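Local coordinates for protein sortase (Actinomyces oris, PDB 5UTT) that probably acts as a cysteine transpeptidase, cutting the sorting signals of surface proteins and joining those proteins, pili among them, to the cell wall, at residues N43-M48 and A59-Y64; Y143-T148 and I164-F169; G39-N44 and Y85-R90. One frame throughout, in Å; residues are numbered along the deposited sequence.

Overall arrangement
All three contacts lie in one sortase domain and gather round its eight-stranded sheet. Contact 1 pairs strands 45-49 and 61-63, and contact 2, further along the chain, pairs 142-150 and 161-174, which in sortases generally carry the catalytic cysteine and arginine; strand 74-79 runs between the two pairs, and Tyr64 OH, 2.7 Å from Thr147 OG1, probably hydrogen-bonds across it. Contact 3 starts in the loop leading into contact 1, sharing Asn43 and Asn44, and brings in the loop after strand 74-79. The centres of contacts 1 and 2 are about 13 Å apart. Phe89 touches both Met45 and Leu146, so contact 3 packs against both strand pairs, beside the probable catalytic strands.

Contact 1 of 3, residues N43-M48 and A59-Y64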
loop_
_atom_site.group_PDB
_atom_site.type_symbol
_atom_site.label_atom_id
_atom_site.label_comp_id
_atom_site.label_asym_id
_atom_site.label_seq_id
_atom_site.Cartn_x
_atom_site.Cartn_y
_atom_site.Cartn_z
ATOM N N ASN A 43 0.413 9.239 -9.528
ATOM C CA ASN A 43 0.197 9.171 -8.070
ATOM C C ASN A 43 -1.295 9.071 -7.700
ATOM O O ASN A 43 -1.777 9.684 -6.734
ATOM C CB ASN A 43 0.895 10.335 -7.380
ATOM C CG ASN A 43 1.297 10.006 -5.945
ATOM O OD1 ASN A 43 1.351 8.839 -5.564
ATOM N ND2 ASN A 43 1.657 11.024 -5.184
ATOM N N ASN A 44 -2.011 8.224 -8.418
ATOM C CA ASN A 44 -3.406 8.004 -8.105
ATOM C C ASN A 44 -3.781 6.587 -8.449
ATOM O O ASN A 44 -4.790 6.319 -9.082
ATOM C CB ASN A 44 -4.316 9.044 -8.778
ATOM C CG ASN A 44 -4.320 8.957 -10.283
ATOM O OD1 ASN A 44 -3.414 8.429 -10.904
ATOM N ND2 ASN A 44 -5.398 9.447 -10.878
ATOM N N MET A 45 -2.932 5.688 -7.964
ATOM C CA MET A 45 -2.960 4.327 -8.375
ATOM C C MET A 45 -4.124 3.601 -7.779
ATOM O O MET A 45 -4.261 3.560 -6.521
ATOM C CB MET A 45 -1.631 3.690 -7.959
ATOM C CG MET A 45 -1.408 2.295 -8.476
ATOM S SD MET A 45 0.280 1.759 -8.145
ATOM C CE MET A 45 0.405 0.196 -9.032
ATOM N N PRO A 46 -4.988 3.015 -8.596
ATOM C CA PRO A 46 -6.117 2.249 -8.001
ATOM C C PRO A 46 -5.594 1.020 -7.280
ATOM O O PRO A 46 -4.576 0.446 -7.685
ATOM C CB PRO A 46 -6.966 1.824 -9.214
ATOM C CG PRO A 46 -6.367 2.542 -10.359
ATOM C CD PRO A 46 -4.974 2.880 -10.062
ATOM N N ILE A 47 -6.255 0.680 -6.163
ATOM C CA ILE A 47 -6.062 -0.556 -5.482
ATOM C C ILE A 47 -7.252 -1.474 -5.691
ATOM O O ILE A 47 -8.399 -1.113 -5.364
ATOM C CB ILE A 47 -5.880 -0.341 -3.957
ATOM C CG1 ILE A 47 -4.743 0.666 -3.679
ATOM C CG2 ILE A 47 -5.554 -1.679 -3.317
ATOM C CD1 ILE A 47 -4.715 1.168 -2.215
ATOM N N MET A 48 -6.978 -2.673 -6.175
ATOM C CA MET A 48 -8.041 -3.670 -6.449
ATOM C C MET A 48 -7.816 -4.968 -5.711
ATOM O O MET A 48 -6.675 -5.308 -5.394
ATOM C CB MET A 48 -8.183 -3.916 -7.971
ATOM C CG MET A 48 -8.668 -2.720 -8.712
ATOM S SD MET A 48 -8.437 -3.012 -10.478
ATOM C CE MET A 48 -8.629 -1.360 -11.104
ATOM N N ALA A 59 -2.197 -1.154 -14.167
ATOM C CA ALA A 59 -1.387 -0.106 -13.510
ATOM C C ALA A 59 -2.065 0.179 -12.182
ATOM O O ALA A 59 -2.200 1.344 -11.781
ATOM C CB ALA A 59 -1.302 1.149 -14.332
ATOM N N ALA A 60 -2.553 -0.908 -11.602
ATOM C CA ALA A 60 -3.213 -0.904 -10.262
ATOM C C ALA A 60 -2.462 -1.756 -9.284
ATOM O O ALA A 60 -1.776 -2.712 -9.641
ATOM C CB ALA A 60 -4.637 -1.414 -10.397
ATOM N N ALA A 61 -2.572 -1.414 -8.001
ATOM C CA ALA A 61 -2.041 -2.213 -6.951
ATOM C C ALA A 61 -3.057 -3.299 -6.646
ATOM O O ALA A 61 -4.252 -3.059 -6.727
ATOM C CB ALA A 61 -1.815 -1.361 -5.744
ATOM N N GLY A 62 -2.570 -4.472 -6.297
ATOM C CA GLY A 62 -3.445 -5.597 -5.944
ATOM C C GLY A 62 -3.369 -6.084 -4.493
ATOM O O GLY A 62 -2.294 -6.364 -3.977
ATOM N N HIS A 63 -4.523 -6.248 -3.859
ATOM C CA HIS A 63 -4.543 -6.732 -2.490
ATOM C C HIS A 63 -4.403 -8.250 -2.444
ATOM O O HIS A 63 -5.192 -8.975 -3.030
ATOM C CB HIS A 63 -5.836 -6.323 -1.823
ATOM C CG HIS A 63 -5.989 -6.791 -0.397
ATOM N ND1 HIS A 63 -7.144 -7.402 0.026
ATOM C CD2 HIS A 63 -5.181 -6.716 0.687
ATOM C CE1 HIS A 63 -7.041 -7.698 1.312
ATOM N NE2 HIS A 63 -5.869 -7.271 1.740
ATOM N N TYR A 64 -3.397 -8.713 -1.695
ATOM C CA TYR A 64 -3.263 -10.133 -1.374
ATOM C C TYR A 64 -4.531 -10.611 -0.658
ATOM O O TYR A 64 -4.900 -10.095 0.416
ATOM C CB TYR A 64 -2.009 -10.382 -0.526
ATOM C CG TYR A 64 -0.654 -10.211 -1.231
ATOM C CD1 TYR A 64 -0.048 -8.960 -1.358
ATOM C CD2 TYR A 64 0.008 -11.309 -1.738
ATOM C CE1 TYR A 64 1.193 -8.824 -1.977
ATOM C CE2 TYR A 64 1.238 -11.195 -2.371
ATOM C CZ TYR A 64 1.814 -9.957 -2.494
ATOM O OH TYR A 64 3.048 -9.802 -3.105
#
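With CG anti to its backbone N (chi1 -172°) and the chain extended beyond, Met45 reaches across to 59-64: its CG lies 3.5 Å from Ala59 O, and its CE comes up against the next peptide, 3.5 Å from Ala60 C. Met48 has CG beside its backbone N instead (chi1 -66°), and its extended chain brings SD and CE to Ala60 CB, CE at 4.1 Å. Pro46 CB approaches that same methyl, so the proline ring and the Met48 thioether both touch Ala60 CB. Ala61 turns to the face of the sheet that carries Ile47, whose CG1 packs on Ala61 CB at 4.1 Å.

The backbones run parallel, 21° apart. Ala61 uses both its polar atoms, giving its N-H to Pro46 O (2.8 Å) and taking the N-H of Met48 on its O (2.8 Å); His63 N then bonds to Met48 O at 2.8 Å. Ile47 faces the other way with its backbone and bonds to strand 28-33. The pair belongs to the beta-alpha-beta unit made with helix 53-56, part of the sortase barrel.

Across the pair, alanine methyls and backbone on 59-64 meet the longer methionine and isoleucine side chains of 43-48. At the far end the His63 ring stacks with Phe76 and is held through both nitrogens, ND1 to Glu49 OE1 and NE2 to Gln68 O. Two oxygen partners, one a carboxylate, would favour an imidazole protonated on both nitrogens.

Contact 2 of 3, residues Y143-T148 and I164-F169; sequences YITLTT and IVHAKF
The Tyr143 ring carries the side chain of Lys168 over one face, with Lys168 CB 4.3 Å from the ring centroid in an off-centre CH-pi contact and CG above the plane toward the rim. The His166 ring meets Thr145 at its edge: OG1 lies in the ring plane, 3.0 Å from His166 CD2. Both pairs are non-hydrogen-bonded positions of an antiparallel beta hairpin, formed by strands 142-150 and 161-174 of the sortase barrel; in sortases this strand pair generally carries the catalytic cysteine and arginine.

The polar tips have their main partners beyond the hairpin. Thr145 OG1 bonds to Asn75 OD1, His166 NE2 to Val127 O, and Lys168 NZ makes a salt bridge with Asp141.

Four backbone bonds join the strands in two reciprocal pairs. Ile144 and Ala167 exchange theirs, the Ile144 N to Ala167 O bond being 2.9 Å; Leu146 and Val165 do the same, with Val165 N 2.8 Å from Leu146 O. On their face, Ile144 CG2 rests on Ala167 CB at 3.7 Å; Ile101 packs on Ile144, Val165 and Ala167, while Leu146 meets Phe89. On the other face Ile164 reaches two threonines, slanting across Thr145 (CG2 to Thr145 CG2, 3.6 Å) and lying alongside Thr147 (CD1 to Thr147 CG2, 3.7 Å).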
loop_
_atom_site.group_PDB
_atom_site.type_symbol
_atom_site.label_atom_id
_atom_site.label_comp_id
_atom_site.label_asym_id
_atom_site.label_seq_id
_atom_site.Cartn_x
_atom_site.Cartn_y
_atom_site.Cartn_z
ATOM N N TYR A 143 -1.161 -2.294 9.767
ATOM C CA TYR A 143 -0.091 -2.004 8.807
ATOM C C TYR A 143 -0.623 -2.021 7.395
ATOM O O TYR A 143 -1.676 -2.635 7.111
ATOM C CB TYR A 143 1.031 -3.038 8.859
ATOM C CG TYR A 143 2.022 -2.834 9.961
ATOM C CD1 TYR A 143 3.172 -2.112 9.742
ATOM C CD2 TYR A 143 1.765 -3.297 11.238
ATOM C CE1 TYR A 143 4.092 -1.904 10.746
ATOM C CE2 TYR A 143 2.671 -3.102 12.260
ATOM C CZ TYR A 143 3.831 -2.378 12.003
ATOM O OH TYR A 143 4.762 -2.137 12.970
ATOM N N ILE A 144 0.145 -1.370 6.537
ATOM C CA ILE A 144 0.060 -1.590 5.053
ATOM C C ILE A 144 1.429 -2.121 4.642
ATOM O O ILE A 144 2.443 -1.748 5.235
ATOM C CB ILE A 144 -0.385 -0.333 4.255
ATOM C CG1 ILE A 144 -0.715 -0.675 2.765
ATOM C CG2 ILE A 144 0.663 0.773 4.227
ATOM C CD1 ILE A 144 -1.314 0.432 1.949
ATOM N N THR A 145 1.456 -2.972 3.614
ATOM C CA THR A 145 2.689 -3.494 3.116
ATOM C C THR A 145 2.625 -3.343 1.607
ATOM O O THR A 145 1.638 -3.739 1.018
ATOM C CB THR A 145 2.894 -4.974 3.476
ATOM O OG1 THR A 145 3.023 -5.096 4.916
ATOM C CG2 THR A 145 4.174 -5.501 2.896
ATOM N N LEU A 146 3.666 -2.754 1.049
ATOM C CA LEU A 146 3.804 -2.666 -0.431
ATOM C C LEU A 146 4.895 -3.591 -0.866
ATOM O O LEU A 146 6.025 -3.493 -0.316
ATOM C CB LEU A 146 4.138 -1.244 -0.868
ATOM C CG LEU A 146 3.003 -0.251 -1.198
ATOM C CD1 LEU A 146 2.075 -0.068 -0.050
ATOM C CD2 LEU A 146 3.563 1.101 -1.640
ATOM N N THR A 147 4.642 -4.365 -1.937
ATOM C CA THR A 147 5.600 -5.309 -2.472
ATOM C C THR A 147 5.797 -5.103 -3.957
ATOM O O THR A 147 4.843 -4.817 -4.662
ATOM C CB THR A 147 5.231 -6.823 -2.209
ATOM O OG1 THR A 147 4.215 -7.328 -3.090
ATOM C CG2 THR A 147 4.676 -7.026 -0.783
ATOM N N THR A 148 7.017 -5.290 -4.379
ATOM C CA THR A 148 7.334 -5.265 -5.812
ATOM C C THR A 148 8.656 -6.003 -6.059
ATOM O O THR A 148 9.334 -6.414 -5.134
ATOM C CB THR A 148 7.387 -3.797 -6.316
ATOM O OG1 THR A 148 7.437 -3.806 -7.762
ATOM C CG2 THR A 148 8.572 -3.118 -5.824
ATOM N N ILE A 164 10.181 -4.696 -0.204
ATOM C CA ILE A 164 9.011 -4.667 0.670
ATOM C C ILE A 164 9.068 -3.397 1.514
ATOM O O ILE A 164 10.082 -3.102 2.096
ATOM C CB ILE A 164 9.005 -5.823 1.671
ATOM C CG1 ILE A 164 9.302 -7.156 0.984
ATOM C CG2 ILE A 164 7.689 -5.855 2.469
ATOM C CD1 ILE A 164 8.263 -7.544 -0.037
ATOM N N VAL A 165 7.971 -2.643 1.544
ATOM C CA VAL A 165 7.856 -1.487 2.457
ATOM C C VAL A 165 6.732 -1.715 3.453
ATOM O O VAL A 165 5.609 -1.982 3.073
ATOM C CB VAL A 165 7.639 -0.144 1.714
ATOM C CG1 VAL A 165 7.400 1.040 2.677
ATOM C CG2 VAL A 165 8.830 0.151 0.863
ATOM N N HIS A 166 7.052 -1.539 4.730
ATOM C CA HIS A 166 6.024 -1.583 5.790
ATOM C C HIS A 166 5.698 -0.181 6.341
ATOM O O HIS A 166 6.600 0.617 6.562
ATOM C CB HIS A 166 6.516 -2.458 6.963
ATOM C CG HIS A 166 6.634 -3.907 6.636
ATOM N ND1 HIS A 166 7.785 -4.640 6.845
ATOM C CD2 HIS A 166 5.764 -4.744 6.031
ATOM C CE1 HIS A 166 7.589 -5.881 6.438
ATOM N NE2 HIS A 166 6.377 -5.963 5.923
ATOM N N ALA A 167 4.418 0.097 6.570
ATOM C CA ALA A 167 3.964 1.363 7.152
ATOM C C ALA A 167 2.897 1.081 8.216
ATOM O O ALA A 167 1.978 0.298 8.008
ATOM C CB ALA A 167 3.455 2.343 6.091
ATOM N N LYS A 168 3.101 1.683 9.386
ATOM C CA LYS A 168 2.172 1.557 10.513
ATOM C C LYS A 168 1.112 2.672 10.491
ATOM O O LYS A 168 1.421 3.827 10.210
ATOM C CB LYS A 168 2.975 1.598 11.814
ATOM C CG LYS A 168 2.127 1.382 13.058
ATOM C CD LYS A 168 3.005 1.169 14.292
ATOM C CE LYS A 168 2.169 1.279 15.543
ATOM N NZ LYS A 168 2.892 0.881 16.782
ATOM N N PHE A 169 -0.124 2.323 10.810
ATOM C CA PHE A 169 -1.218 3.280 10.798
ATOM C C PHE A 169 -0.933 4.478 11.689
ATOM O O PHE A 169 -0.480 4.286 12.850
ATOM C CB PHE A 169 -2.518 2.570 11.184
ATOM C CG PHE A 169 -3.735 3.456 11.156
ATOM C CD1 PHE A 169 -4.321 3.855 9.957
ATOM C CD2 PHE A 169 -4.281 3.908 12.323
ATOM C CE1 PHE A 169 -5.427 4.690 9.941
ATOM C CE2 PHE A 169 -5.374 4.725 12.318
ATOM C CZ PHE A 169 -5.943 5.131 11.129
#

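Contact 3 of 3, residues G39-N44 and Y85-R90; sequences GVTNNN and YGNSFR
Asn44 and Asn87 join two loops of the sortase barrel, the one leading into strand 45-49 and the one following strand 74-79; the second loop holds an ST turn at Ser88. Amide to amide, Asn87 ND2 donates to Asn44 OD1 at 3.2 Å, nearly straight (171°) and in the Asn87 amide plane, while the two amide planes stand 53° apart.

Main-chain donors supply the other direct bonds. Asn44 N reaches Asn87 OD1 at 3.2 Å, tilted out of the carbonyl plane, so the Asn87 amide donates a hydrogen bond to Asn44 and accepts one from it. Asn42 N bonds to Gly86 O at 3.0 Å.

Water extends the network: one molecule lies 2.6 Å from Thr41 OG1 and donates to Asn87 OD1 at 2.9 Å, with a weak bond from Ser88 N. Thr41 OG1 also accepts weakly from Asn43 N, within its own loop.

Packing is slight and mostly against polar atoms. Thr41 CB sits 3.3 Å from Gly86 O, and the Asn42 amide comes near that carbonyl too. Asn87 also touches Met45, and Phe89 lies against Met45 and Leu146, tying this loop to the sheet. The ST turn closes with Arg90 N donating to Ser88 OG at 3.1 Å.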
loop_
_atom_site.group_PDB
_atom_site.type_symbol
_atom_site.label_atom_id
_atom_site.label_comp_id
_atom_site.label_asym_id
_atom_site.label_seq_id
_atom_site.Cartn_x
_atom_site.Cartn_y
_atom_site.Cartn_z
ATOM N N GLY A 39 5.237 13.825 -9.012
ATOM C CA GLY A 39 6.231 14.185 -10.016
ATOM C C GLY A 39 6.931 12.986 -10.619
ATOM O O GLY A 39 7.651 13.125 -11.614
ATOM N N VAL A 40 6.722 11.818 -10.024
ATOM C CA VAL A 40 7.259 10.551 -10.486
ATOM C C VAL A 40 6.201 9.830 -11.308
ATOM O O VAL A 40 6.395 9.560 -12.504
ATOM C CB VAL A 40 7.723 9.674 -9.299
ATOM C CG1 VAL A 40 8.263 8.337 -9.801
ATOM C CG2 VAL A 40 8.723 10.433 -8.436
ATOM N N THR A 41 5.055 9.555 -10.686
ATOM C CA THR A 41 3.931 8.913 -11.345
ATOM C C THR A 41 2.717 9.842 -11.291
ATOM O O THR A 41 2.805 10.894 -10.692
ATOM C CB THR A 41 3.594 7.555 -10.694
ATOM O OG1 THR A 41 2.998 7.759 -9.426
ATOM C CG2 THR A 41 4.837 6.713 -10.470
ATOM N N ASN A 42 1.589 9.457 -11.889
ATOM C CA ASN A 42 0.351 10.214 -11.748
ATOM C C ASN A 42 -0.093 10.216 -10.283
ATOM O O ASN A 42 -0.924 11.043 -9.898
ATOM C CB ASN A 42 -0.764 9.598 -12.574
ATOM C CG ASN A 42 -0.417 9.539 -14.054
ATOM O OD1 ASN A 42 0.606 10.055 -14.477
ATOM N ND2 ASN A 42 -1.269 8.907 -14.836
ATOM N N ASN A 43 0.413 9.239 -9.528
ATOM C CA ASN A 43 0.197 9.171 -8.070
ATOM C C ASN A 43 -1.295 9.071 -7.700
ATOM O O ASN A 43 -1.777 9.684 -6.734
ATOM C CB ASN A 43 0.895 10.335 -7.380
ATOM C CG ASN A 43 1.297 10.006 -5.945
ATOM O OD1 ASN A 43 1.351 8.839 -5.564
ATOM N ND2 ASN A 43 1.657 11.024 -5.184
ATOM N N ASN A 44 -2.011 8.224 -8.418
ATOM C CA ASN A 44 -3.406 8.004 -8.105
ATOM C C ASN A 44 -3.781 6.587 -8.449
ATOM O O ASN A 44 -4.790 6.319 -9.082
ATOM C CB ASN A 44 -4.316 9.044 -8.778
ATOM C CG ASN A 44 -4.320 8.957 -10.283
ATOM O OD1 ASN A 44 -3.414 8.429 -10.904
ATOM N ND2 ASN A 44 -5.398 9.447 -10.878
ATOM N N TYR A 85 3.298 1.814 -16.767
ATOM C CA TYR A 85 3.179 3.225 -17.147
ATOM C C TYR A 85 2.082 3.932 -16.349
ATOM O O TYR A 85 1.040 3.353 -16.029
ATOM C CB TYR A 85 2.931 3.344 -18.668
ATOM C CG TYR A 85 2.758 4.768 -19.169
ATOM C CD1 TYR A 85 3.864 5.556 -19.521
ATOM C CD2 TYR A 85 1.483 5.333 -19.289
ATOM C CE1 TYR A 85 3.701 6.860 -19.970
ATOM C CE2 TYR A 85 1.316 6.632 -19.730
ATOM C CZ TYR A 85 2.423 7.393 -20.068
ATOM O OH TYR A 85 2.250 8.685 -20.510
ATOM N N GLY A 86 2.309 5.190 -16.022
ATOM C CA GLY A 86 1.283 6.011 -15.451
ATOM C C GLY A 86 1.355 5.841 -13.943
ATOM O O GLY A 86 1.636 6.800 -13.235
ATOM N N ASN A 87 1.166 4.609 -13.480
ATOM C CA ASN A 87 1.215 4.286 -12.038
ATOM C C ASN A 87 1.953 2.985 -11.863
ATOM O O ASN A 87 1.684 2.017 -12.560
ATOM C CB ASN A 87 -0.183 4.135 -11.441
ATOM C CG ASN A 87 -0.851 5.463 -11.147
ATOM O OD1 ASN A 87 -0.302 6.305 -10.394
ATOM N ND2 ASN A 87 -2.068 5.638 -11.651
ATOM N N SER A 88 2.848 2.934 -10.887
ATOM C CA SER A 88 3.661 1.767 -10.627
ATOM C C SER A 88 4.364 1.911 -9.275
ATOM O O SER A 88 4.348 2.983 -8.712
ATOM C CB SER A 88 4.759 1.643 -11.630
ATOM O OG SER A 88 5.723 2.676 -11.428
ATOM N N PHE A 89 5.088 0.889 -8.841
ATOM C CA PHE A 89 5.920 0.993 -7.593
ATOM C C PHE A 89 7.397 1.244 -7.990
ATOM O O PHE A 89 8.368 0.822 -7.329
ATOM C CB PHE A 89 5.776 -0.283 -6.731
ATOM C CG PHE A 89 4.440 -0.456 -6.029
ATOM C CD1 PHE A 89 3.393 0.436 -6.209
ATOM C CD2 PHE A 89 4.242 -1.526 -5.171
ATOM C CE1 PHE A 89 2.204 0.286 -5.523
ATOM C CE2 PHE A 89 3.040 -1.678 -4.499
ATOM C CZ PHE A 89 2.020 -0.801 -4.697
ATOM N N ARG A 90 7.602 1.875 -9.154
ATOM C CA ARG A 90 8.942 2.061 -9.669
ATOM C C ARG A 90 9.908 2.606 -8.633
ATOM O O ARG A 90 11.070 2.157 -8.561
ATOM C CB ARG A 90 8.898 3.044 -10.829
ATOM C CG ARG A 90 10.235 3.243 -11.509
ATOM C CD ARG A 90 10.078 4.319 -12.560
ATOM N NE ARG A 90 11.222 4.385 -13.425
ATOM C CZ ARG A 90 11.393 5.311 -14.363
ATOM N NH1 ARG A 90 10.476 6.263 -14.541
ATOM N NH2 ARG A 90 12.483 5.287 -15.118
HETATM O O HOH W 1 1.909 5.457 -8.788
#